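PDB 3T24: porin, which probably forms a beta-barrel channel across the bacterial outer membrane that lets small carboxylate substrates pass. Local coordinates for residues M356-V361 / V372-A377; R315-F320 / T329-Y334; F22-D27 / Y387-L392. All coordinates share one frame; numbering follows the deposited sequence.

Interaction 1 of 3, residues M356-V361 / V372-A377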
loop_
_atom_site.group_PDB
_atom_site.type_symbol
_atom_site.label_atom_id
_atom_site.label_comp_id
_atom_site.label_asym_id
_atom_site.label_seq_id
_atom_site.Cartn_x
_atom_site.Cartn_y
_atom_site.Cartn_z
ATOM N N MET A 356 -6.116 15.142 6.151
ATOM C CA MET A 356 -6.852 15.051 7.400
ATOM C C MET A 356 -7.759 13.790 7.367
ATOM O O MET A 356 -8.626 13.663 6.508
ATOM C CB MET A 356 -7.650 16.345 7.604
ATOM C CG MET A 356 -8.180 16.573 9.009
ATOM S SD MET A 356 -9.896 16.051 9.247
ATOM C CE MET A 356 -10.784 17.306 8.326
ATOM N N ASP A 357 -7.527 12.848 8.278
ATOM C CA ASP A 357 -8.349 11.638 8.368
ATOM C C ASP A 357 -9.136 11.566 9.653
ATOM O O ASP A 357 -8.595 11.764 10.734
ATOM C CB ASP A 357 -7.489 10.380 8.247
ATOM C CG ASP A 357 -6.888 10.224 6.863
ATOM O OD1 ASP A 357 -6.952 11.191 6.075
ATOM O OD2 ASP A 357 -6.353 9.134 6.562
ATOM N N ILE A 358 -10.424 11.283 9.529
ATOM C CA ILE A 358 -11.256 11.012 10.689
ATOM C C ILE A 358 -11.938 9.668 10.514
ATOM O O ILE A 358 -12.586 9.424 9.504
ATOM C CB ILE A 358 -12.299 12.119 10.921
ATOM C CG1 ILE A 358 -11.591 13.468 11.082
ATOM C CG2 ILE A 358 -13.118 11.813 12.153
ATOM C CD1 ILE A 358 -12.503 14.627 11.511
ATOM N N ALA A 359 -11.777 8.791 11.492
ATOM C CA ALA A 359 -12.298 7.431 11.395
ATOM C C ALA A 359 -13.017 6.997 12.670
ATOM O O ALA A 359 -12.530 7.217 13.778
ATOM C CB ALA A 359 -11.177 6.457 11.071
ATOM N N TYR A 360 -14.176 6.375 12.497
ATOM C CA TYR A 360 -14.951 5.864 13.618
ATOM C C TYR A 360 -15.372 4.409 13.391
ATOM O O TYR A 360 -15.786 4.019 12.289
ATOM C CB TYR A 360 -16.179 6.739 13.883
ATOM C CG TYR A 360 -16.948 6.328 15.121
ATOM C CD1 TYR A 360 -16.426 6.556 16.385
ATOM C CD2 TYR A 360 -18.188 5.705 15.025
ATOM C CE1 TYR A 360 -17.111 6.182 17.525
ATOM C CE2 TYR A 360 -18.888 5.324 16.166
ATOM C CZ TYR A 360 -18.344 5.570 17.415
ATOM O OH TYR A 360 -19.019 5.199 18.556
ATOM N N VAL A 361 -15.242 3.610 14.443
ATOM C CA VAL A 361 -15.708 2.232 14.431
ATOM C C VAL A 361 -16.685 2.035 15.571
ATOM O O VAL A 361 -16.342 2.266 16.732
ATOM C CB VAL A 361 -14.544 1.247 14.580
ATOM C CG1 VAL A 361 -15.071 -0.184 14.685
ATOM C CG2 VAL A 361 -13.604 1.378 13.403
ATOM N N VAL A 372 -16.504 3.625 9.474
ATOM C CA VAL A 372 -16.675 4.772 8.587
ATOM C C VAL A 372 -15.420 5.636 8.629
ATOM O O VAL A 372 -14.920 5.972 9.705
ATOM C CB VAL A 372 -17.909 5.602 8.988
ATOM C CG1 VAL A 372 -17.843 5.957 10.457
ATOM C CG2 VAL A 372 -18.019 6.843 8.143
ATOM N N LYS A 373 -14.893 5.979 7.463
ATOM C CA LYS A 373 -13.644 6.738 7.423
ATOM C C LYS A 373 -13.691 7.839 6.387
ATOM O O LYS A 373 -14.017 7.593 5.222
ATOM C CB LYS A 373 -12.440 5.820 7.170
ATOM C CG LYS A 373 -11.087 6.501 7.368
ATOM C CD LYS A 373 -9.937 5.486 7.471
ATOM C CE LYS A 373 -8.601 6.180 7.799
ATOM N NZ LYS A 373 -7.450 5.234 7.984
ATOM N N TRP A 374 -13.391 9.055 6.839
ATOM C CA TRP A 374 -13.317 10.231 5.982
ATOM C C TRP A 374 -11.850 10.634 5.773
ATOM O O TRP A 374 -11.109 10.854 6.739
ATOM C CB TRP A 374 -14.098 11.395 6.608
ATOM C CG TRP A 374 -13.952 12.701 5.855
ATOM C CD1 TRP A 374 -13.707 12.856 4.522
ATOM C CD2 TRP A 374 -14.033 14.020 6.402
ATOM N NE1 TRP A 374 -13.637 14.191 4.202
ATOM C CE2 TRP A 374 -13.833 14.926 5.340
ATOM C CE3 TRP A 374 -14.261 14.525 7.684
ATOM C CZ2 TRP A 374 -13.849 16.309 5.524
ATOM C CZ3 TRP A 374 -14.281 15.894 7.865
ATOM C CH2 TRP A 374 -14.074 16.772 6.790
ATOM N N ARG A 375 -11.438 10.713 4.513
ATOM C CA ARG A 375 -10.074 11.104 4.154
ATOM C C ARG A 375 -10.094 12.365 3.299
ATOM O O ARG A 375 -10.622 12.382 2.184
ATOM C CB ARG A 375 -9.359 9.966 3.419
ATOM C CG ARG A 375 -9.090 8.738 4.287
ATOM C CD ARG A 375 -8.476 7.588 3.502
ATOM N NE ARG A 375 -7.591 6.793 4.349
ATOM C CZ ARG A 375 -6.269 6.949 4.390
ATOM N NH1 ARG A 375 -5.686 7.857 3.616
ATOM N NH2 ARG A 375 -5.525 6.192 5.190
ATOM N N ASN A 376 -9.521 13.429 3.839
ATOM C CA ASN A 376 -9.517 14.717 3.167
ATOM C C ASN A 376 -8.122 15.185 2.743
ATOM O O ASN A 376 -7.179 15.155 3.541
ATOM C CB ASN A 376 -10.133 15.771 4.076
ATOM C CG ASN A 376 -9.887 17.156 3.568
ATOM O OD1 ASN A 376 -8.942 17.826 3.989
ATOM N ND2 ASN A 376 -10.706 17.586 2.617
ATOM N N ALA A 377 -7.990 15.652 1.507
ATOM C CA ALA A 377 -6.662 16.034 1.023
ATOM C C ALA A 377 -6.638 17.298 0.174
ATOM O O ALA A 377 -7.543 17.526 -0.635
ATOM C CB ALA A 377 -6.017 14.875 0.263
#
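Trp374 and Met356 meet on one surface of this two-strand pair, and Asp357 and Arg375 on the other. On the first surface the bent methionine chain, turned at chi2 and chi3, brings its terminal methyl to the far rim of the indole: Met356 CE lies 3.7 Å from Trp374 CH2, approaching obliquely. The sulfur follows, with Met356 SD 5.0 Å from the centroid of the six-membered ring and 24° off its normal, a Met-aromatic contact. Ile358 CD1 reaches the same ring from the next hydrogen-bonded pair, and Tyr360 CB rests against Val372 CG1 at 3.9 Å, the phenol itself leading away. Trp374 NE1 and Asn376 ND2 both donate to Asn390 OD1 on the following strand, which ties the polar edge of the indole down.

On the opposite surface Asp357 CG stands anti to the carbonyl carbon (chi1 -68°), and the carboxylate comes down over the flat guanidinium of Arg375 with the two planes 67° apart. Its OD2 sits 3.1 Å above the guanidinium plane, over the centre. Asp357 OD2 and Arg375 NH1, 3.3 Å apart, therefore form a salt bridge by charge alone, since the oxygen stands off the plane in which the N-H bonds lie; this leaves the edge of the guanidinium to other partners, and NH2 pairs with a sulfate. The extended Lys373 chain runs past Ala359, its CG 3.7 Å from Ala359 CB, and would add positive potential near the carboxylate.

Six backbone hydrogen bonds, among them Trp374 N to Ile358 O at 2.8 Å, fix the register, and the two segments run antiparallel. Apolar and aromatic groups on one surface with charges on the other are typical of an antiparallel hairpin in an outer-membrane beta-barrel wall, here of the OprD family.

Interaction 2 of 3, residues R315-F320 / T329-Y334; sequences RYDYNF and TFMTRY. With SO4 (sulfate ion), chain I.
A single water oxygen accepts from Arg315 NH1 and Arg333 NH1, 2.9 Å from each, bridging two guanidinium groups whose NH1 atoms are themselves only 3.5 Å apart. The pair belongs to an antiparallel beta hairpin in the barrel wall of this OprD-family porin. The arginine chains run side by side in the same direction, but their end planes stand 77° apart. A sulfate, probably from the crystallisation liquor, should offset the crowding of like charge: Arg333 NH1 donates to its O1 at 3.0 Å, and Arg315 NH1 to its O4 at 3.3 Å.

Asp317 fixes the rotation of the Arg315 guanidinium. NE and NH2 grip it side-on, NE meeting the syn lone pair of Asp317 OD2 at 2.8 Å and NH2 meeting OD1. Met331, its CG anti to the backbone N (chi1 -176°), crosses the arginine at about a right angle and sets CG over one guanidinium face. Arg333 also has Asp355 as a salt-bridge partner through NE. On the other surface Phe330 turns its ring edge to Tyr316, while Phe330 CB lies 3.9 Å from Phe320 CE2, near the plane of the Phe320 ring.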
loop_
_atom_site.group_PDB
_atom_site.type_symbol
_atom_site.label_atom_id
_atom_site.label_comp_id
_atom_site.label_asym_id
_atom_site.label_seq_id
_atom_site.Cartn_x
_atom_site.Cartn_y
_atom_site.Cartn_z
ATOM N N ARG A 315 3.494 14.651 10.954
ATOM C CA ARG A 315 2.229 13.960 11.155
ATOM C C ARG A 315 1.822 13.940 12.622
ATOM O O ARG A 315 2.655 13.762 13.511
ATOM C CB ARG A 315 2.309 12.538 10.608
ATOM C CG ARG A 315 1.129 11.642 11.006
ATOM C CD ARG A 315 1.225 10.268 10.334
ATOM N NE ARG A 315 0.201 9.336 10.803
ATOM C CZ ARG A 315 -0.240 8.280 10.113
ATOM N NH1 ARG A 315 0.244 8.010 8.902
ATOM N NH2 ARG A 315 -1.172 7.489 10.644
ATOM N N TYR A 316 0.536 14.145 12.868
ATOM C CA TYR A 316 0.000 14.020 14.211
ATOM C C TYR A 316 -1.156 13.029 14.257
ATOM O O TYR A 316 -2.062 13.079 13.425
ATOM C CB TYR A 316 -0.469 15.377 14.737
ATOM C CG TYR A 316 -1.207 15.278 16.050
ATOM C CD1 TYR A 316 -2.521 15.708 16.165
ATOM C CD2 TYR A 316 -0.594 14.731 17.173
ATOM C CE1 TYR A 316 -3.198 15.620 17.371
ATOM C CE2 TYR A 316 -1.264 14.633 18.378
ATOM C CZ TYR A 316 -2.566 15.079 18.473
ATOM O OH TYR A 316 -3.239 14.984 19.673
ATOM N N ASP A 317 -1.116 12.134 15.237
ATOM C CA ASP A 317 -2.206 11.197 15.468
ATOM C C ASP A 317 -2.753 11.357 16.871
ATOM O O ASP A 317 -1.990 11.485 17.830
ATOM C CB ASP A 317 -1.721 9.753 15.317
ATOM C CG ASP A 317 -1.291 9.430 13.914
ATOM O OD1 ASP A 317 -2.128 8.877 13.166
ATOM O OD2 ASP A 317 -0.123 9.731 13.564
ATOM N N TYR A 318 -4.076 11.336 16.995
ATOM C CA TYR A 318 -4.681 11.147 18.305
ATOM C C TYR A 318 -5.757 10.078 18.286
ATOM O O TYR A 318 -6.565 10.006 17.365
ATOM C CB TYR A 318 -5.241 12.443 18.891
ATOM C CG TYR A 318 -5.730 12.254 20.315
ATOM C CD1 TYR A 318 -4.848 11.882 21.324
ATOM C CD2 TYR A 318 -7.067 12.435 20.648
ATOM C CE1 TYR A 318 -5.275 11.703 22.621
ATOM C CE2 TYR A 318 -7.507 12.261 21.950
ATOM C CZ TYR A 318 -6.606 11.893 22.936
ATOM O OH TYR A 318 -7.030 11.711 24.239
ATOM N N ASN A 319 -5.746 9.247 19.324
ATOM C CA ASN A 319 -6.749 8.206 19.524
ATOM C C ASN A 319 -7.688 8.604 20.669
ATOM O O ASN A 319 -7.296 8.598 21.837
ATOM C CB ASN A 319 -6.045 6.877 19.794
ATOM C CG ASN A 319 -6.996 5.778 20.235
ATOM O OD1 ASN A 319 -8.119 6.036 20.668
ATOM N ND2 ASN A 319 -6.537 4.541 20.143
ATOM N N PHE A 320 -8.925 8.967 20.329
ATOM C CA PHE A 320 -9.886 9.469 21.318
ATOM C C PHE A 320 -10.216 8.489 22.446
ATOM O O PHE A 320 -10.892 8.869 23.406
ATOM C CB PHE A 320 -11.186 9.937 20.646
ATOM C CG PHE A 320 -11.090 11.301 19.991
ATOM C CD1 PHE A 320 -11.878 12.359 20.452
ATOM C CD2 PHE A 320 -10.225 11.527 18.918
ATOM C CE1 PHE A 320 -11.817 13.623 19.875
ATOM C CE2 PHE A 320 -10.147 12.794 18.326
ATOM C CZ PHE A 320 -10.951 13.849 18.810
ATOM N N THR A 329 -10.705 7.909 15.830
ATOM C CA THR A 329 -9.317 8.316 15.656
ATOM C C THR A 329 -9.183 9.533 14.745
ATOM O O THR A 329 -9.971 9.723 13.820
ATOM C CB THR A 329 -8.435 7.165 15.098
ATOM O OG1 THR A 329 -8.971 6.684 13.855
ATOM C CG2 THR A 329 -8.352 6.026 16.090
ATOM N N PHE A 330 -8.178 10.355 15.025
ATOM C CA PHE A 330 -7.889 11.518 14.213
ATOM C C PHE A 330 -6.483 11.376 13.701
ATOM O O PHE A 330 -5.629 10.776 14.354
ATOM C CB PHE A 330 -8.001 12.800 15.034
ATOM C CG PHE A 330 -7.611 14.044 14.275
ATOM C CD1 PHE A 330 -8.499 14.641 13.393
ATOM C CD2 PHE A 330 -6.364 14.621 14.454
ATOM C CE1 PHE A 330 -8.145 15.787 12.694
ATOM C CE2 PHE A 330 -6.007 15.766 13.764
ATOM C CZ PHE A 330 -6.898 16.348 12.880
ATOM N N MET A 331 -6.240 11.917 12.519
ATOM C CA MET A 331 -4.895 11.969 11.988
ATOM C C MET A 331 -4.800 13.167 11.069
ATOM O O MET A 331 -5.745 13.479 10.349
ATOM C CB MET A 331 -4.537 10.669 11.244
ATOM C CG MET A 331 -3.089 10.629 10.730
ATOM S SD MET A 331 -2.755 11.664 9.271
ATOM C CE MET A 331 -3.466 10.657 7.975
ATOM N N THR A 332 -3.673 13.863 11.117
ATOM C CA THR A 332 -3.389 14.889 10.127
ATOM C C THR A 332 -1.908 14.884 9.802
ATOM O O THR A 332 -1.072 14.586 10.653
ATOM C CB THR A 332 -3.845 16.299 10.568
ATOM O OG1 THR A 332 -3.726 17.195 9.456
ATOM C CG2 THR A 332 -3.003 16.826 11.727
ATOM N N ARG A 333 -1.587 15.189 8.554
ATOM C CA ARG A 333 -0.201 15.244 8.140
ATOM C C ARG A 333 0.029 16.288 7.059
ATOM O O ARG A 333 -0.876 16.655 6.300
ATOM C CB ARG A 333 0.276 13.876 7.648
ATOM C CG ARG A 333 -0.485 13.375 6.450
ATOM C CD ARG A 333 -0.229 11.912 6.173
ATOM N NE ARG A 333 -1.196 11.387 5.208
ATOM C CZ ARG A 333 -1.411 10.090 5.023
ATOM N NH1 ARG A 333 -0.724 9.207 5.732
ATOM N NH2 ARG A 333 -2.303 9.673 4.139
ATOM N N TYR A 334 1.270 16.747 7.001
ATOM C CA TYR A 334 1.684 17.761 6.056
ATOM C C TYR A 334 2.969 17.298 5.401
ATOM O O TYR A 334 3.887 16.827 6.071
ATOM C CB TYR A 334 1.902 19.074 6.790
ATOM C CG TYR A 334 2.523 20.170 5.956
ATOM C CD1 TYR A 334 3.871 20.497 6.097
ATOM C CD2 TYR A 334 1.769 20.886 5.031
ATOM C CE1 TYR A 334 4.447 21.507 5.338
ATOM C CE2 TYR A 334 2.344 21.899 4.264
ATOM C CZ TYR A 334 3.680 22.199 4.426
ATOM O OH TYR A 334 4.250 23.205 3.684
HETATM S S SO4 I . -2.790 5.859 6.973
HETATM O O1 SO4 I . -2.386 6.700 5.848
HETATM O O2 SO4 I . -3.827 6.529 7.754
HETATM O O3 SO4 I . -3.337 4.607 6.450
HETATM O O4 SO4 I . -1.640 5.587 7.833
HETATM O O HOH W 1 1.950 9.306 6.898
HETATM O O HOH W 2 -4.822 8.443 13.899
#

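Interaction 3 of 3, residues F22-D27 / Y387-L392; sequences FYFNRD and YDENRL. With SO4 (sulfate ion), chain F.
Tyr387 lays one ring face against the Arg26 side chain, with Arg26 CD 4.0 Å from the ring centroid and 28° off the normal, a CH-pi contact. Its CG lies between the backbone N and the carbonyl carbon (chi1 55°), which swings the ring across the neighbouring strand. The guanidinium is tilted 47° to that ring and so does not stack flat on it.

At Asp388 the surface changes. Its OD1 and Asp27 OD2 receive hydrogen bonds from one water, 2.6 Å from each, so that a donor sits between two carboxylates; Asp27 is hydrogen-bonded to Ser34 and salt-bridged to Arg29, and Asp388 is salt-bridged to Arg380. Glu389 returns to the side of Arg26 and serves two arginines with separate oxygens. Arg26 NH2 and NE both converge on OE1, at 2.7 and 3.1 Å, NE using the anti lone pair. OE2 is met from above the carboxylate plane by NE and NH2 of Arg391, both over the same face, and Gln300 donates to it as well. Charge pairing thus runs unbroken from Arg26 to Arg391.

Asn390 ND2 donates in its own amide plane to a lone pair of Asn25 OD1 at 3.0 Å, although the two amide planes are nearly perpendicular. Its OD1 accepts from Asn376 and Trp374. Arg391 extends to a sulfate, NH1 to O2 being 2.7 Å, while its CG touches Phe24 CB. Leu392 ends the run, its CB 4.2 Å from Tyr23 CB and near the plane of the tyrosine ring.

Paired backbone bonds join Tyr23 with Leu392, Asn25 with Asn390 and Asp27 with Asp388. Antiparallel pairing of strand 14-30 with strand 386-399, from the other end of the chain, is the seam at which the first and last strands close a porin beta-barrel.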
loop_
_atom_site.group_PDB
_atom_site.type_symbol
_atom_site.label_atom_id
_atom_site.label_comp_id
_atom_site.label_asym_id
_atom_site.label_seq_id
_atom_site.Cartn_x
_atom_site.Cartn_y
_atom_site.Cartn_z
ATOM N N PHE A 22 -17.931 3.103 -1.192
ATOM C CA PHE A 22 -16.796 3.961 -1.499
ATOM C C PHE A 22 -17.308 5.194 -2.191
ATOM O O PHE A 22 -17.950 5.108 -3.237
ATOM C CB PHE A 22 -15.766 3.243 -2.398
ATOM C CG PHE A 22 -14.577 4.101 -2.780
ATOM C CD1 PHE A 22 -13.682 4.541 -1.825
ATOM C CD2 PHE A 22 -14.346 4.449 -4.109
ATOM C CE1 PHE A 22 -12.587 5.310 -2.180
ATOM C CE2 PHE A 22 -13.256 5.231 -4.471
ATOM C CZ PHE A 22 -12.387 5.667 -3.506
ATOM N N TYR A 23 -17.037 6.345 -1.590
ATOM C CA TYR A 23 -17.378 7.605 -2.211
ATOM C C TYR A 23 -16.171 8.531 -2.306
ATOM O O TYR A 23 -15.409 8.672 -1.354
ATOM C CB TYR A 23 -18.481 8.297 -1.416
ATOM C CG TYR A 23 -18.788 9.659 -1.962
ATOM C CD1 TYR A 23 -19.561 9.804 -3.102
ATOM C CD2 TYR A 23 -18.271 10.801 -1.366
ATOM C CE1 TYR A 23 -19.840 11.048 -3.621
ATOM C CE2 TYR A 23 -18.535 12.053 -1.880
ATOM C CZ TYR A 23 -19.323 12.169 -3.007
ATOM O OH TYR A 23 -19.600 13.412 -3.527
ATOM N N PHE A 24 -15.999 9.186 -3.442
ATOM C CA PHE A 24 -14.995 10.231 -3.493
ATOM C C PHE A 24 -15.350 11.366 -4.449
ATOM O O PHE A 24 -16.002 11.164 -5.480
ATOM C CB PHE A 24 -13.591 9.665 -3.757
ATOM C CG PHE A 24 -13.188 9.679 -5.195
ATOM C CD1 PHE A 24 -12.746 10.849 -5.791
ATOM C CD2 PHE A 24 -13.242 8.524 -5.953
ATOM C CE1 PHE A 24 -12.368 10.872 -7.121
ATOM C CE2 PHE A 24 -12.863 8.538 -7.291
ATOM C CZ PHE A 24 -12.433 9.718 -7.875
ATOM N N ASN A 25 -14.955 12.573 -4.068
ATOM C CA ASN A 25 -15.071 13.708 -4.969
ATOM C C ASN A 25 -13.736 14.421 -5.088
ATOM O O ASN A 25 -12.922 14.418 -4.170
ATOM C CB ASN A 25 -16.204 14.663 -4.566
ATOM C CG ASN A 25 -15.959 15.334 -3.239
ATOM O OD1 ASN A 25 -14.819 15.530 -2.825
ATOM N ND2 ASN A 25 -17.037 15.691 -2.556
ATOM N N ARG A 26 -13.508 15.006 -6.243
ATOM C CA ARG A 26 -12.233 15.651 -6.512
ATOM C C ARG A 26 -12.491 16.976 -7.206
ATOM O O ARG A 26 -13.274 17.054 -8.146
ATOM C CB ARG A 26 -11.364 14.734 -7.363
ATOM C CG ARG A 26 -10.089 15.362 -7.873
ATOM C CD ARG A 26 -9.321 14.343 -8.698
ATOM N NE ARG A 26 -8.970 13.181 -7.889
ATOM C CZ ARG A 26 -8.652 11.990 -8.383
ATOM N NH1 ARG A 26 -8.662 11.789 -9.689
ATOM N NH2 ARG A 26 -8.340 10.994 -7.564
ATOM N N ASP A 27 -11.850 18.025 -6.715
ATOM C CA ASP A 27 -12.030 19.351 -7.280
ATOM C C ASP A 27 -10.689 19.905 -7.803
ATOM O O ASP A 27 -9.811 20.255 -7.018
ATOM C CB ASP A 27 -12.633 20.267 -6.221
ATOM C CG ASP A 27 -12.899 21.660 -6.730
ATOM O OD1 ASP A 27 -13.016 21.868 -7.961
ATOM O OD2 ASP A 27 -12.999 22.560 -5.879
ATOM N N TYR A 387 -5.397 19.804 -7.023
ATOM C CA TYR A 387 -6.755 19.459 -6.607
ATOM C C TYR A 387 -6.940 19.127 -5.142
ATOM O O TYR A 387 -5.988 18.801 -4.447
ATOM C CB TYR A 387 -7.349 18.353 -7.474
ATOM C CG TYR A 387 -6.537 17.091 -7.551
ATOM C CD1 TYR A 387 -5.495 16.969 -8.464
ATOM C CD2 TYR A 387 -6.831 16.003 -6.745
ATOM C CE1 TYR A 387 -4.768 15.800 -8.569
ATOM C CE2 TYR A 387 -6.097 14.820 -6.840
ATOM C CZ TYR A 387 -5.078 14.728 -7.760
ATOM O OH TYR A 387 -4.342 13.573 -7.860
ATOM N N ASP A 388 -8.189 19.265 -4.701
ATOM C CA ASP A 388 -8.674 18.767 -3.419
ATOM C C ASP A 388 -9.451 17.486 -3.654
ATOM O O ASP A 388 -9.986 17.252 -4.739
ATOM C CB ASP A 388 -9.623 19.775 -2.764
ATOM C CG ASP A 388 -9.019 21.174 -2.671
ATOM O OD1 ASP A 388 -9.784 22.170 -2.729
ATOM O OD2 ASP A 388 -7.780 21.269 -2.539
ATOM N N GLU A 389 -9.562 16.675 -2.614
ATOM C CA GLU A 389 -10.197 15.381 -2.756
ATOM C C GLU A 389 -10.729 14.933 -1.414
ATOM O O GLU A 389 -10.062 15.091 -0.397
ATOM C CB GLU A 389 -9.170 14.391 -3.307
ATOM C CG GLU A 389 -9.595 12.966 -3.422
ATOM C CD GLU A 389 -8.437 12.087 -3.894
ATOM O OE1 GLU A 389 -8.122 12.128 -5.101
ATOM O OE2 GLU A 389 -7.827 11.375 -3.063
ATOM N N ASN A 390 -11.949 14.408 -1.419
ATOM C CA ASN A 390 -12.540 13.780 -0.238
ATOM C C ASN A 390 -12.907 12.339 -0.556
ATOM O O ASN A 390 -13.522 12.064 -1.585
ATOM C CB ASN A 390 -13.807 14.522 0.225
ATOM C CG ASN A 390 -13.531 15.958 0.622
ATOM O OD1 ASN A 390 -13.150 16.245 1.759
ATOM N ND2 ASN A 390 -13.719 16.873 -0.320
ATOM N N ARG A 391 -12.523 11.429 0.328
ATOM C CA ARG A 391 -12.976 10.044 0.265
ATOM C C ARG A 391 -13.793 9.697 1.495
ATOM O O ARG A 391 -13.358 9.935 2.627
ATOM C CB ARG A 391 -11.799 9.085 0.243
ATOM C CG ARG A 391 -10.852 9.312 -0.874
ATOM C CD ARG A 391 -9.634 8.466 -0.717
ATOM N NE ARG A 391 -8.652 8.882 -1.692
ATOM C CZ ARG A 391 -8.091 8.072 -2.572
ATOM N NH1 ARG A 391 -8.419 6.786 -2.598
ATOM N NH2 ARG A 391 -7.198 8.555 -3.420
ATOM N N LEU A 392 -14.961 9.109 1.275
ATOM C CA LEU A 392 -15.690 8.458 2.360
ATOM C C LEU A 392 -15.743 6.952 2.096
ATOM O O LEU A 392 -16.184 6.507 1.032
ATOM C CB LEU A 392 -17.099 9.029 2.478
ATOM C CG LEU A 392 -17.853 8.737 3.794
ATOM C CD1 LEU A 392 -17.225 9.617 4.893
ATOM C CD2 LEU A 392 -19.353 9.063 3.608
HETATM S S SO4 F . -5.405 6.007 -4.694
HETATM O O1 SO4 F . -4.262 6.006 -3.784
HETATM O O2 SO4 F . -6.575 5.412 -4.054
HETATM O O3 SO4 F . -5.783 7.359 -5.086
HETATM O O4 SO4 F . -5.024 5.232 -5.877
HETATM O O HOH W 3 -12.259 22.040 -3.401
#

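How the interactions relate
The three contacts lie along consecutive strands of the barrel wall. Interaction 2 joins interaction 1 directly, through Asp357 N to Met331 O (2.8 Å), their centres 10 Å apart. Interaction 1 joins interaction 3 across the next strand boundary, through Arg375 N to Arg391 O (2.8 Å), with centres 12 Å apart; interactions 2 and 3 do not touch, their nearest atoms being about 9 Å apart. Arg315, Arg333, Arg375, Arg26 and Arg391 project from the same surface of the wall. The sulfate held in interaction 2 also pairs with Arg375 of interaction 1, and another meets Arg391. Both sulfates probably come from the crystallisation liquor; their arginine partners are consistent with a channel for carboxylates.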